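Side-chain contacts in xyloglucanase (Paenibacillus pabuli, PDB 2JEP), which hydrolyses the plant cell-wall polysaccharide xyloglucan as a family 5 glycoside hydrolase built on an eight-stranded beta/alpha barrel: residues G140-V145 and T151-K156; K159-I164 and L175-M180; G189-A194 and P225-N230. All coordinates share one frame; numbering follows the deposited sequence. Where two conformers were deposited one is given.

Contact 1: residues G140-V145 and T151-K156; sequences GGWLLV and TAIKEK
W142 lays one face of its indole against the extended side chain of K156. The lysine's methylenes run across the ring system: CG and CB lie by W142 CZ3, CD lies over the CE3-CD2 side of the six-membered ring, 3.7 Å from W142 CE3, and CE sits over the pyrrole ring, 3.7 Å from its centroid and 12° off the normal, a CH-pi contact. NZ follows as a cation-pi partner, 3.9 Å from the same centroid and 16° off the normal. CG of W142 stands between the backbone N and the carbonyl carbon (chi1 60°), which swings the indole toward the helix, while K156, with CG anti to its N and a straight chain beyond, is long enough to span both rings. L143 CB lies on the other face of the indole, toward its rim, and NE1 is hydrogen-bonded to D133 OD2, a bond that with the two packed faces limits the ring's rotation. In this TIM barrel, residues 140-145 lie in the loop between strand 125-128 and helix 150-167, and the loop packs on the early turns of that helix. The carbonyl O of W142 meets I153 CG1 at 3.4 Å. At L143, the centre of an inverse gamma turn, CD1 touches I153 CG2 at 3.8 Å, the two side chains crossing at a slant. L144 contributes mainly its carbonyl O, which packs at 3.6 Å against I153 CD1 and accepts a hydrogen bond from Q150.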
ATOM      1  N   GLY A 140       7.354   9.616 -16.714  1.00 11.50           N
ATOM      2  CA  GLY A 140       7.445   8.237 -17.157  1.00 11.07           C
ATOM      3  C   GLY A 140       6.247   7.396 -16.778  1.00 10.75           C
ATOM      4  O   GLY A 140       6.189   6.235 -17.144  1.00 11.90           O
ATOM      5  N   GLY A 141       5.315   7.957 -16.021  1.00 10.08           N
ATOM      6  CA  GLY A 141       4.111   7.203 -15.644  1.00  9.57           C
ATOM      7  C   GLY A 141       3.345   6.790 -16.882  1.00  9.73           C
ATOM      8  O   GLY A 141       3.070   7.635 -17.745  1.00 12.57           O
ATOM      9  N   TRP A 142       2.998   5.506 -16.973  1.00  8.14           N
ATOM     10  CA  TRP A 142       2.440   4.928 -18.198  1.00  8.24           C
ATOM     11  C   TRP A 142       1.200   4.037 -17.977  1.00  8.18           C
ATOM     12  O   TRP A 142       0.496   3.736 -18.931  1.00  8.54           O
ATOM     13  CB  TRP A 142       3.532   4.115 -18.942  1.00  8.47           C
ATOM     14  CG  TRP A 142       4.060   3.017 -18.097  1.00  8.46           C
ATOM     15  CD1 TRP A 142       5.120   3.078 -17.211  1.00  8.87           C
ATOM     16  CD2 TRP A 142       3.510   1.687 -17.958  1.00  8.32           C
ATOM     17  NE1 TRP A 142       5.258   1.877 -16.555  1.00  8.25           N
ATOM     18  CE2 TRP A 142       4.285   1.010 -16.993  1.00  8.57           C
ATOM     19  CE3 TRP A 142       2.453   0.996 -18.564  1.00  8.12           C
ATOM     20  CZ2 TRP A 142       4.025  -0.304 -16.629  1.00  9.02           C
ATOM     21  CZ3 TRP A 142       2.194  -0.301 -18.191  1.00  8.41           C
ATOM     22  CH2 TRP A 142       2.978  -0.940 -17.239  1.00  9.04           C
ATOM     23  N   LEU A 143       0.963   3.594 -16.746  1.00  7.56           N
ATOM     24  CA  LEU A 143      -0.129   2.681 -16.440  1.00  7.41           C
ATOM     25  C   LEU A 143      -1.308   3.576 -16.097  1.00  7.56           C
ATOM     26  O   LEU A 143      -1.637   3.823 -14.943  1.00  8.00           O
ATOM     27  CB  LEU A 143       0.267   1.733 -15.304  1.00  7.59           C
ATOM     28  CG  LEU A 143      -0.803   0.729 -14.889  1.00  8.41           C
ATOM     29  CD1 LEU A 143      -1.149  -0.269 -16.013  1.00  8.81           C
ATOM     30  CD2 LEU A 143      -0.394   0.016 -13.605  1.00  9.31           C
ATOM     31  N   LEU A 144      -1.904   4.116 -17.156  1.00  7.21           N
ATOM     32  CA  LEU A 144      -2.812   5.241 -17.070  1.00  7.47           C
ATOM     33  C   LEU A 144      -4.183   4.841 -17.548  1.00  7.64           C
ATOM     34  O   LEU A 144      -4.374   4.584 -18.741  1.00  8.32           O
ATOM     35  CB  LEU A 144      -2.294   6.447 -17.894  1.00  8.15           C
ATOM     36  CG  LEU A 144      -0.915   6.975 -17.524  1.00  8.90           C
ATOM     37  CD1 LEU A 144      -0.510   8.146 -18.410  1.00 11.56           C
ATOM     38  CD2 LEU A 144      -0.765   7.329 -16.040  1.00  9.76           C
ATOM     39  N   VAL A 145      -5.156   4.845 -16.630  1.00  7.25           N
ATOM     40  CA  VAL A 145      -6.516   4.461 -17.033  1.00  8.05           C
ATOM     41  C   VAL A 145      -7.064   5.376 -18.146  1.00  8.27           C
ATOM     42  O   VAL A 145      -7.922   4.980 -18.896  1.00  8.94           O
ATOM     43  CB  VAL A 145      -7.486   4.440 -15.846  1.00  8.25           C
ATOM     44  CG1 VAL A 145      -7.094   3.319 -14.870  1.00  9.67           C
ATOM     45  CG2 VAL A 145      -7.543   5.807 -15.139  1.00  9.59           C
ATOM     46  N   THR A 151      -4.120  -0.801 -25.614  1.00  9.54           N
ATOM     47  CA  THR A 151      -3.515  -2.048 -26.045  1.00  9.39           C
ATOM     48  C   THR A 151      -2.056  -2.129 -25.604  1.00  9.37           C
ATOM     49  O   THR A 151      -1.633  -3.146 -25.067  1.00  9.65           O
ATOM     50  CB  THR A 151      -3.624  -2.186 -27.554  1.00 10.09           C
ATOM     51  OG1 THR A 151      -5.005  -2.260 -27.899  1.00 12.54           O
ATOM     52  CG2 THR A 151      -2.884  -3.436 -28.055  1.00 11.04           C
ATOM     53  N   ALA A 152      -1.283  -1.074 -25.836  1.00  9.43           N
ATOM     54  CA  ALA A 152       0.118  -1.083 -25.449  1.00  9.46           C
ATOM     55  C   ALA A 152       0.245  -1.067 -23.932  1.00  9.08           C
ATOM     56  O   ALA A 152       1.108  -1.736 -23.390  1.00  9.53           O
ATOM     57  CB  ALA A 152       0.871   0.096 -26.073  1.00 11.04           C
ATOM     58  N   ILE A 153      -0.571  -0.267 -23.247  1.00  8.47           N
ATOM     59  CA  ILE A 153      -0.493  -0.253 -21.771  1.00  8.56           C
ATOM     60  C   ILE A 153      -0.725  -1.662 -21.211  1.00  7.96           C
ATOM     61  O   ILE A 153       0.016  -2.134 -20.341  1.00  8.24           O
ATOM     62  CB  ILE A 153      -1.498   0.724 -21.174  1.00  8.60           C
ATOM     63  CG1 ILE A 153      -1.112   2.177 -21.542  1.00  8.96           C
ATOM     64  CG2 ILE A 153      -1.613   0.554 -19.665  1.00  8.55           C
ATOM     65  CD1 ILE A 153      -2.250   3.212 -21.249  1.00 10.41           C
ATOM     66  N   LYS A 154      -1.767  -2.325 -21.694  1.00  7.77           N
ATOM     67  CA  LYS A 154      -2.115  -3.641 -21.186  1.00  8.33           C
ATOM     68  C   LYS A 154      -1.082  -4.695 -21.511  1.00  8.28           C
ATOM     69  O   LYS A 154      -0.809  -5.569 -20.671  1.00  9.15           O
ATOM     70  CB  LYS A 154      -3.481  -4.067 -21.713  1.00  8.29           C
ATOM     71  CG  LYS A 154      -4.618  -3.267 -21.097  1.00  8.91           C
ATOM     72  CD  LYS A 154      -5.941  -3.577 -21.787  1.00  9.12           C
ATOM     73  CE  LYS A 154      -7.095  -2.893 -21.126  1.00 10.04           C
ATOM     74  NZ  LYS A 154      -8.386  -3.276 -21.784  1.00 11.75           N
ATOM     75  N   GLU A 155      -0.494  -4.623 -22.709  1.00  8.98           N
ATOM     76  CA  GLU A 155       0.537  -5.578 -23.044  1.00  9.28           C
ATOM     77  C   GLU A 155       1.815  -5.355 -22.250  1.00  9.24           C
ATOM     78  O   GLU A 155       2.434  -6.293 -21.790  1.00 10.03           O
ATOM     79  CB  GLU A 155       0.818  -5.520 -24.555  1.00 10.41           C
ATOM     80  CG  GLU A 155       1.886  -6.465 -25.064  1.00 11.73           C
ATOM     81  CD  GLU A 155       1.558  -7.926 -24.985  1.00 15.36           C
ATOM     82  OE1 GLU A 155       0.363  -8.279 -24.873  1.00 16.99           O
ATOM     83  OE2 GLU A 155       2.538  -8.743 -25.078  1.00 17.96           O
ATOM     84  N   LYS A 156       2.209  -4.106 -22.093  1.00  9.09           N
ATOM     85  CA  LYS A 156       3.365  -3.769 -21.275  1.00  9.17           C
ATOM     86  C   LYS A 156       3.162  -4.253 -19.853  1.00  8.52           C
ATOM     87  O   LYS A 156       4.047  -4.843 -19.244  1.00  9.24           O
ATOM     88  CB  LYS A 156       3.580  -2.264 -21.313  1.00  9.29           C
ATOM     89  CG  LYS A 156       4.801  -1.738 -20.550  1.00  9.07           C
ATOM     90  CD  LYS A 156       5.042  -0.263 -20.890  1.00 10.07           C
ATOM     91  CE  LYS A 156       6.190   0.350 -20.134  1.00 10.85           C
ATOM     92  NZ  LYS A 156       6.467   1.731 -20.656  1.00 15.01           N
TER

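Contact 2: residues K159-I164 and L175-M180; sequences KVWQQI and LIFESM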
ATOM      1  N   LYS A 159       3.535  -8.008 -19.633  1.00  8.99           N
ATOM      2  CA  LYS A 159       4.924  -8.448 -19.735  1.00  9.81           C
ATOM      3  C   LYS A 159       5.728  -8.100 -18.480  1.00  9.55           C
ATOM      4  O   LYS A 159       6.585  -8.889 -18.056  1.00  9.88           O
ATOM      5  CB  LYS A 159       5.575  -7.841 -20.989  1.00 11.20           C
ATOM      6  CG  LYS A 159       5.045  -8.394 -22.304  1.00 13.31           C
ATOM      7  CD  LYS A 159       5.428  -9.871 -22.494  1.00 18.04           C
ATOM      8  CE  LYS A 159       5.263 -10.365 -23.929  1.00 20.75           C
ATOM      9  NZ  LYS A 159       5.806 -11.771 -24.005  1.00 25.94           N
ATOM     10  N   VAL A 160       5.455  -6.927 -17.890  1.00  8.71           N
ATOM     11  CA  VAL A 160       6.127  -6.520 -16.666  1.00  8.89           C
ATOM     12  C   VAL A 160       5.750  -7.473 -15.535  1.00  8.52           C
ATOM     13  O   VAL A 160       6.634  -7.997 -14.856  1.00  8.72           O
ATOM     14  CB  VAL A 160       5.818  -5.047 -16.362  1.00  8.92           C
ATOM     15  CG1 VAL A 160       6.227  -4.663 -14.934  1.00 10.38           C
ATOM     16  CG2 VAL A 160       6.516  -4.179 -17.398  1.00 10.33           C
ATOM     17  N   TRP A 161       4.450  -7.750 -15.329  1.00  8.26           N
ATOM     18  CA  TRP A 161       4.101  -8.682 -14.253  1.00  7.91           C
ATOM     19  C   TRP A 161       4.580 -10.097 -14.514  1.00  8.23           C
ATOM     20  O   TRP A 161       4.904 -10.813 -13.573  1.00  8.90           O
ATOM     21  CB  TRP A 161       2.603  -8.657 -13.909  1.00  8.32           C
ATOM     22  CG  TRP A 161       2.330  -7.701 -12.803  1.00  8.36           C
ATOM     23  CD1 TRP A 161       1.584  -6.548 -12.843  1.00  8.78           C
ATOM     24  CD2 TRP A 161       2.817  -7.810 -11.460  1.00  7.99           C
ATOM     25  NE1 TRP A 161       1.589  -5.958 -11.618  1.00  9.06           N
ATOM     26  CE2 TRP A 161       2.340  -6.702 -10.748  1.00  7.64           C
ATOM     27  CE3 TRP A 161       3.586  -8.759 -10.781  1.00  8.47           C
ATOM     28  CZ2 TRP A 161       2.638  -6.503  -9.402  1.00  8.80           C
ATOM     29  CZ3 TRP A 161       3.877  -8.546  -9.456  1.00  9.27           C
ATOM     30  CH2 TRP A 161       3.416  -7.422  -8.791  1.00  8.57           C
ATOM     31  N   GLN A 162       4.656 -10.497 -15.785  1.00  8.52           N
ATOM     32  CA  GLN A 162       5.203 -11.832 -16.074  1.00 10.46           C
ATOM     33  C   GLN A 162       6.605 -11.938 -15.493  1.00  9.50           C
ATOM     34  O   GLN A 162       6.974 -12.950 -14.876  1.00  9.63           O
ATOM     35  CB  GLN A 162       5.289 -12.075 -17.579  1.00 11.28           C
ATOM     36  CG  GLN A 162       4.045 -12.479 -18.294  1.00 16.00           C
ATOM     37  CD  GLN A 162       4.306 -12.755 -19.770  1.00 15.53           C
ATOM     38  OE1 GLN A 162       5.399 -12.524 -20.264  1.00 19.27           O
ATOM     39  NE2 GLN A 162       3.293 -13.243 -20.476  1.00 20.97           N
ATOM     40  N   GLN A 163       7.406 -10.914 -15.744  1.00  8.87           N
ATOM     41  CA  GLN A 163       8.802 -10.909 -15.288  1.00  8.77           C
ATOM     42  C   GLN A 163       8.945 -10.807 -13.783  1.00  8.99           C
ATOM     43  O   GLN A 163       9.765 -11.496 -13.187  1.00 10.42           O
ATOM     44  CB  GLN A 163       9.550  -9.767 -15.964  1.00  9.40           C
ATOM     45  CG  GLN A 163       9.702  -9.934 -17.453  1.00  9.63           C
ATOM     46  CD  GLN A 163      10.233  -8.688 -18.073  1.00 10.43           C
ATOM     47  OE1 GLN A 163      11.437  -8.408 -17.990  1.00 11.45           O
ATOM     48  NE2 GLN A 163       9.350  -7.899 -18.666  1.00 10.70           N
ATOM     49  N   ILE A 164       8.183  -9.920 -13.153  1.00  9.04           N
ATOM     50  CA  ILE A 164       8.294  -9.794 -11.680  1.00  8.96           C
ATOM     51  C   ILE A 164       7.844 -11.111 -11.048  1.00  9.09           C
ATOM     52  O   ILE A 164       8.501 -11.660 -10.158  1.00  9.58           O
ATOM     53  CB  ILE A 164       7.387  -8.644 -11.158  1.00  8.40           C
ATOM     54  CG1 ILE A 164       7.787  -7.288 -11.732  1.00  9.26           C
ATOM     55  CG2 ILE A 164       7.381  -8.629  -9.626  1.00  9.87           C
ATOM     56  CD1 ILE A 164       6.704  -6.209 -11.593  1.00 10.04           C
ATOM     57  N   LEU A 175       5.001 -13.812   0.735  1.00  8.02           N
ATOM     58  CA  LEU A 175       5.157 -12.779  -0.285  1.00  8.19           C
ATOM     59  C   LEU A 175       3.837 -12.602  -1.046  1.00  7.51           C
ATOM     60  O   LEU A 175       3.296 -13.544  -1.645  1.00  8.03           O
ATOM     61  CB  LEU A 175       6.296 -13.123  -1.249  1.00  8.29           C
ATOM     62  CG  LEU A 175       6.532 -12.084  -2.348  1.00  9.07           C
ATOM     63  CD1 LEU A 175       6.906 -10.696  -1.795  1.00  8.89           C
ATOM     64  CD2 LEU A 175       7.615 -12.583  -3.318  1.00  8.87           C
ATOM     65  N   ILE A 176       3.335 -11.369  -1.002  1.00  6.67           N
ATOM     66  CA  ILE A 176       2.110 -10.927  -1.636  1.00  6.41           C
ATOM     67  C   ILE A 176       2.442  -9.990  -2.776  1.00  6.68           C
ATOM     68  O   ILE A 176       3.286  -9.112  -2.611  1.00  7.38           O
ATOM     69  CB  ILE A 176       1.237 -10.189  -0.605  1.00  7.51           C
ATOM     70  CG1 ILE A 176       0.851 -11.133   0.547  1.00  7.96           C
ATOM     71  CG2 ILE A 176      -0.019  -9.552  -1.261  1.00  7.90           C
ATOM     72  CD1 ILE A 176       0.335 -10.408   1.781  1.00  9.87           C
ATOM     73  N   PHE A 177       1.801 -10.173  -3.927  1.00  7.11           N
ATOM     74  CA  PHE A 177       1.927  -9.227  -5.026  1.00  6.23           C
ATOM     75  C   PHE A 177       0.703  -8.305  -5.018  1.00  6.63           C
ATOM     76  O   PHE A 177      -0.428  -8.787  -4.914  1.00  7.13           O
ATOM     77  CB  PHE A 177       1.972  -9.907  -6.397  1.00  6.94           C
ATOM     78  CG  PHE A 177       3.083 -10.912  -6.610  1.00  7.87           C
ATOM     79  CD1 PHE A 177       4.268 -10.888  -5.904  1.00  8.27           C
ATOM     80  CD2 PHE A 177       2.950 -11.869  -7.587  1.00  8.17           C
ATOM     81  CE1 PHE A 177       5.258 -11.835  -6.156  1.00  8.49           C
ATOM     82  CE2 PHE A 177       3.942 -12.791  -7.857  1.00  9.06           C
ATOM     83  CZ  PHE A 177       5.090 -12.785  -7.125  1.00  9.18           C
ATOM     84  N   GLU A 178       0.944  -7.006  -5.196  1.00  6.38           N
ATOM     85  CA  GLU A 178      -0.086  -5.965  -5.255  1.00  6.49           C
ATOM     86  C   GLU A 178      -0.049  -5.373  -6.674  1.00  6.44           C
ATOM     87  O   GLU A 178       0.994  -4.924  -7.154  1.00  6.90           O
ATOM     88  CB  GLU A 178       0.230  -4.891  -4.200  1.00  6.68           C
ATOM     89  CG  GLU A 178      -0.688  -3.725  -4.168  1.00  6.11           C
ATOM     90  CD  GLU A 178      -0.276  -2.676  -3.163  1.00  7.25           C
ATOM     91  OE1 GLU A 178       0.827  -2.781  -2.604  1.00  8.45           O
ATOM     92  OE2 GLU A 178      -1.070  -1.739  -2.918  1.00  7.22           O
ATOM     93  N   SER A 179      -1.212  -5.410  -7.335  1.00  6.20           N
ATOM     94  CA  SER A 179      -1.256  -5.168  -8.771  1.00  6.26           C
ATOM     95  C   SER A 179      -0.740  -3.813  -9.205  1.00  6.61           C
ATOM     96  O   SER A 179      -0.130  -3.677 -10.269  1.00  7.16           O
ATOM     97  CB  SER A 179      -2.681  -5.321  -9.248  1.00  6.75           C
ATOM     98  OG  SER A 179      -3.546  -4.395  -8.605  1.00  7.01           O
ATOM     99  N   MET A 180      -1.026  -2.816  -8.372  1.00  6.50           N
ATOM    100  CA  MET A 180      -0.699  -1.425  -8.664  0.75  6.52           C
ATOM    101  C   MET A 180      -1.042  -0.653  -7.402  1.00  6.72           C
ATOM    102  O   MET A 180      -1.461  -1.256  -6.408  1.00  8.38           O
ATOM    103  CB  MET A 180      -1.468  -0.939  -9.908  0.75  6.35           C
ATOM    104  CG  MET A 180      -2.958  -1.106  -9.792  0.75  7.02           C
ATOM    105  SD  MET A 180      -3.772  -1.279 -11.409  0.75  7.87           S
ATOM    106  CE  MET A 180      -5.483  -1.379 -10.921  0.75  8.59           C
TER
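W161 and F177 run alongside one another in opposite senses, an oblique aromatic pair with the indole six-membered ring and the phenyl ring inclined at 35° and centroids 5.4 Å apart. The touching atoms are at the far end of the indole: W161 CH2 lies 3.7 Å from F177 CB, and W161 CZ3 lies 3.8 Å from F177 CG, which is anti to its own carbonyl carbon (chi1 -58°) and so brings the phenyl alongside the indole. Along its long edge the same indole faces the backbone at the end of the strand. NE1 donates to S179 O at 3.2 Å with an N-H...O angle of 160°, the acceptor lying at the indole edge, in the ring plane. Next to it W161 CZ2 comes within 3.2 Å of E178 O. The bond and the packing together fix the indole's rotation. S179 O also takes a hydrogen bond from Y157 OH, and the rings of Y157 and F206 meet W161 edge-to-face. I164 CD1 lies over one indole face, toward the rim. The CB of E178 points away from the helix, and its carboxylate forms a salt bridge with R87 through OE1. Such packing of a helix on the outer side of a parallel strand is typical of the TIM barrel, here joining helix 150-167 to strand 175-178.

Contact 3: residues G189-A194 and P225-N230; sequences GNPNSA and PGWNTN
A proline-on-tryptophan contact, backed by two bridging waters, joins two loops on the C-terminal side of the barrel strands: residues 189-194, which lead into helix 193-211, and residues 225-230, which follow strand 222-225. P191 CB stands over one face of the W227 indole, 3.6 Å from the centroid of the five-membered ring and 13° off its normal, a CH-pi contact. P191 CG is farther out, 4.0 Å from W227 CD1. With CG anti to the backbone N (chi1 -174°), W227 extends its indole to the proline, and Y196 meets it with ring planes at about 45° while its hydroxyl bonds to W227 N. The indole N-H is too far from G189 O for a direct bond and reaches it through water. Water 2 lies in the indole plane, 2.9 Å from W227 NE1 and 2.9 Å from G189 O; water 1 is 2.8 Å from G189 O but binds W227 NE1 only weakly. Beyond the proline, N192 N-caps helix 193-211, its OD1 accepting from Y195 N and, weakly, from A194 N. Replacing W227 by an alanine would remove the indole, and P191 would probably lose its aromatic surface and the waters their N-H donor. The contact therefore pairs an apolar CH-pi face with a hydrated edge where water 2 accepts the indole N-H.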
ATOM      1  N   GLY A 189     -13.211  13.543  -7.959  1.00 14.63           N
ATOM      2  CA  GLY A 189     -14.639  13.339  -8.015  1.00 15.00           C
ATOM      3  C   GLY A 189     -14.957  11.960  -8.538  1.00 14.14           C
ATOM      4  O   GLY A 189     -14.112  11.070  -8.572  1.00 13.83           O
ATOM      5  N   ASN A 190     -16.204  11.760  -8.903  1.00 13.71           N
ATOM      6  CA  ASN A 190     -16.707  10.439  -9.207  1.00 13.61           C
ATOM      7  C   ASN A 190     -15.925   9.882 -10.398  1.00 12.31           C
ATOM      8  O   ASN A 190     -15.651  10.589 -11.380  1.00 13.35           O
ATOM      9  CB  ASN A 190     -18.206  10.449  -9.514  1.00 15.21           C
ATOM     10  CG  ASN A 190     -19.074  10.788  -8.293  1.00 18.38           C
ATOM     11  OD1 ASN A 190     -18.587  10.926  -7.178  1.00 19.88           O
ATOM     12  ND2 ASN A 190     -20.380  10.905  -8.523  1.00 24.34           N
ATOM     13  N   PRO A 191     -15.562   8.607 -10.324  1.00 10.77           N
ATOM     14  CA  PRO A 191     -14.791   7.984 -11.395  1.00 10.32           C
ATOM     15  C   PRO A 191     -15.523   7.859 -12.713  1.00  9.75           C
ATOM     16  O   PRO A 191     -16.684   7.453 -12.786  1.00 11.03           O
ATOM     17  CB  PRO A 191     -14.512   6.584 -10.875  1.00 10.68           C
ATOM     18  CG  PRO A 191     -15.153   6.478  -9.598  1.00 13.09           C
ATOM     19  CD  PRO A 191     -15.776   7.706  -9.190  1.00 11.18           C
ATOM     20  N   ASN A 192     -14.791   8.148 -13.772  1.00  8.94           N
ATOM     21  CA  ASN A 192     -15.252   7.865 -15.119  1.00  8.51           C
ATOM     22  C   ASN A 192     -15.422   6.343 -15.280  1.00  8.28           C
ATOM     23  O   ASN A 192     -14.480   5.600 -15.033  1.00  8.30           O
ATOM     24  CB  ASN A 192     -14.179   8.452 -16.057  1.00  9.76           C
ATOM     25  CG  ASN A 192     -14.423   8.191 -17.516  1.00 11.53           C
ATOM     26  OD1 ASN A 192     -14.650   7.057 -17.920  1.00 12.25           O
ATOM     27  ND2 ASN A 192     -14.299   9.247 -18.344  1.00 14.30           N
ATOM     28  N   SER A 193     -16.614   5.894 -15.672  1.00  7.81           N
ATOM     29  CA  SER A 193     -16.897   4.477 -15.746  1.00  7.41           C
ATOM     30  C   SER A 193     -16.019   3.737 -16.755  1.00  7.17           C
ATOM     31  O   SER A 193     -15.616   2.589 -16.492  1.00  7.12           O
ATOM     32  CB  SER A 193     -18.361   4.224 -16.068  1.00  8.61           C
ATOM     33  OG  SER A 193     -18.754   4.922 -17.226  1.00  9.29           O
ATOM     34  N   ALA A 194     -15.704   4.368 -17.884  1.00  7.14           N
ATOM     35  CA  ALA A 194     -14.825   3.727 -18.867  1.00  7.15           C
ATOM     36  C   ALA A 194     -13.420   3.549 -18.298  1.00  7.48           C
ATOM     37  O   ALA A 194     -12.781   2.529 -18.498  1.00  7.41           O
ATOM     38  CB  ALA A 194     -14.774   4.546 -20.156  1.00  7.75           C
ATOM     39  N   PRO A 225      -6.419  -3.008  -5.750  1.00  6.19           N
ATOM     40  CA  PRO A 225      -7.223  -1.886  -5.351  1.00  6.36           C
ATOM     41  C   PRO A 225      -8.368  -1.580  -6.293  1.00  6.31           C
ATOM     42  O   PRO A 225      -8.401  -2.066  -7.415  1.00  7.24           O
ATOM     43  CB  PRO A 225      -6.214  -0.740  -5.432  1.00  6.77           C
ATOM     44  CG  PRO A 225      -5.443  -1.084  -6.687  1.00  6.58           C
ATOM     45  CD  PRO A 225      -5.378  -2.598  -6.708  1.00  6.44           C
ATOM     46  N   GLY A 226      -9.263  -0.722  -5.818  1.00  6.36           N
ATOM     47  CA  GLY A 226     -10.156   0.018  -6.690  1.00  6.64           C
ATOM     48  C   GLY A 226      -9.622   1.412  -6.974  1.00  6.64           C
ATOM     49  O   GLY A 226      -8.430   1.682  -6.868  1.00  8.59           O
ATOM     50  N   TRP A 227     -10.516   2.298  -7.385  1.00  6.44           N
ATOM     51  CA  TRP A 227     -10.165   3.618  -7.886  1.00  6.72           C
ATOM     52  C   TRP A 227      -9.466   4.471  -6.830  1.00  7.29           C
ATOM     53  O   TRP A 227     -10.051   4.780  -5.786  1.00  7.40           O
ATOM     54  CB  TRP A 227     -11.448   4.323  -8.325  1.00  7.14           C
ATOM     55  CG  TRP A 227     -11.260   5.631  -9.002  1.00  6.86           C
ATOM     56  CD1 TRP A 227     -11.320   6.872  -8.445  1.00  7.78           C
ATOM     57  CD2 TRP A 227     -11.069   5.830 -10.405  1.00  6.80           C
ATOM     58  NE1 TRP A 227     -11.170   7.828  -9.409  1.00  8.00           N
ATOM     59  CE2 TRP A 227     -11.003   7.220 -10.625  1.00  7.33           C
ATOM     60  CE3 TRP A 227     -10.943   4.964 -11.502  1.00  7.65           C
ATOM     61  CZ2 TRP A 227     -10.829   7.771 -11.886  1.00  8.15           C
ATOM     62  CZ3 TRP A 227     -10.771   5.505 -12.749  1.00  8.02           C
ATOM     63  CH2 TRP A 227     -10.711   6.898 -12.938  1.00  8.21           C
ATOM     64  N   ASN A 228      -8.225   4.858  -7.125  1.00  7.13           N
ATOM     65  CA  ASN A 228      -7.452   5.756  -6.256  1.00  7.16           C
ATOM     66  C   ASN A 228      -7.369   5.273  -4.816  1.00  7.10           C
ATOM     67  O   ASN A 228      -7.216   6.089  -3.913  1.00  7.86           O
ATOM     68  CB  ASN A 228      -7.964   7.191  -6.283  1.00  7.69           C
ATOM     69  CG  ASN A 228      -6.902   8.165  -5.865  1.00  8.84           C
ATOM     70  OD1 ASN A 228      -5.694   7.897  -6.028  1.00  9.07           O
ATOM     71  ND2 ASN A 228      -7.330   9.316  -5.361  1.00 10.62           N
ATOM     72  N   THR A 229      -7.417   3.965  -4.605  1.00  6.67           N
ATOM     73  CA  THR A 229      -7.413   3.365  -3.261  1.00  6.28           C
ATOM     74  C   THR A 229      -8.458   4.011  -2.330  1.00  7.16           C
ATOM     75  O   THR A 229      -8.306   4.018  -1.114  1.00  7.47           O
ATOM     76  CB  THR A 229      -6.024   3.295  -2.612  1.00  6.24           C
ATOM     77  OG1 THR A 229      -5.483   4.596  -2.433  1.00  7.13           O
ATOM     78  CG2 THR A 229      -5.071   2.423  -3.421  1.00  7.10           C
ATOM     79  N   ASN A 230      -9.541   4.507  -2.931  1.00  7.29           N
ATOM     80  CA  ASN A 230     -10.555   5.256  -2.187  1.00  7.50           C
ATOM     81  C   ASN A 230     -11.670   4.316  -1.727  1.00  7.40           C
ATOM     82  O   ASN A 230     -12.336   3.675  -2.563  1.00  8.05           O
ATOM     83  CB  ASN A 230     -11.109   6.343  -3.114  1.00  8.20           C
ATOM     84  CG  ASN A 230     -12.155   7.201  -2.478  1.00  9.57           C
ATOM     85  OD1 ASN A 230     -13.271   6.796  -2.276  1.00  9.52           O
ATOM     86  ND2 ASN A 230     -11.786   8.425  -2.197  1.00 15.85           N
TER
HETATM   87  O   HOH W   1     -12.396  10.568 -10.748  1.00 15.04           O
HETATM   88  O   HOH W   2     -11.543  10.099  -7.669  1.00 15.12           O

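The contacts follow one another along the chain without overlap and lie on one family 5 TIM-barrel domain. Contacts 1 and 2 share helix 150-167, with centres about 14 Å apart; the loop of contact 1 packs on its early turns, and contact 2 joins later turns to strand 175-178. Contact 3, centred about 17 Å from contact 1 and 21 Å from contact 2, lies near the start of helix 193-211 and beyond strand 222-225, the barrel neighbour of 175-178. They touch directly: L143 CD2 meets M180 CB, V145 CG2 meets W227 CH2, and M180 CG meets P225 CG. Loops after three successive barrel strands are thus packed into one continuous region.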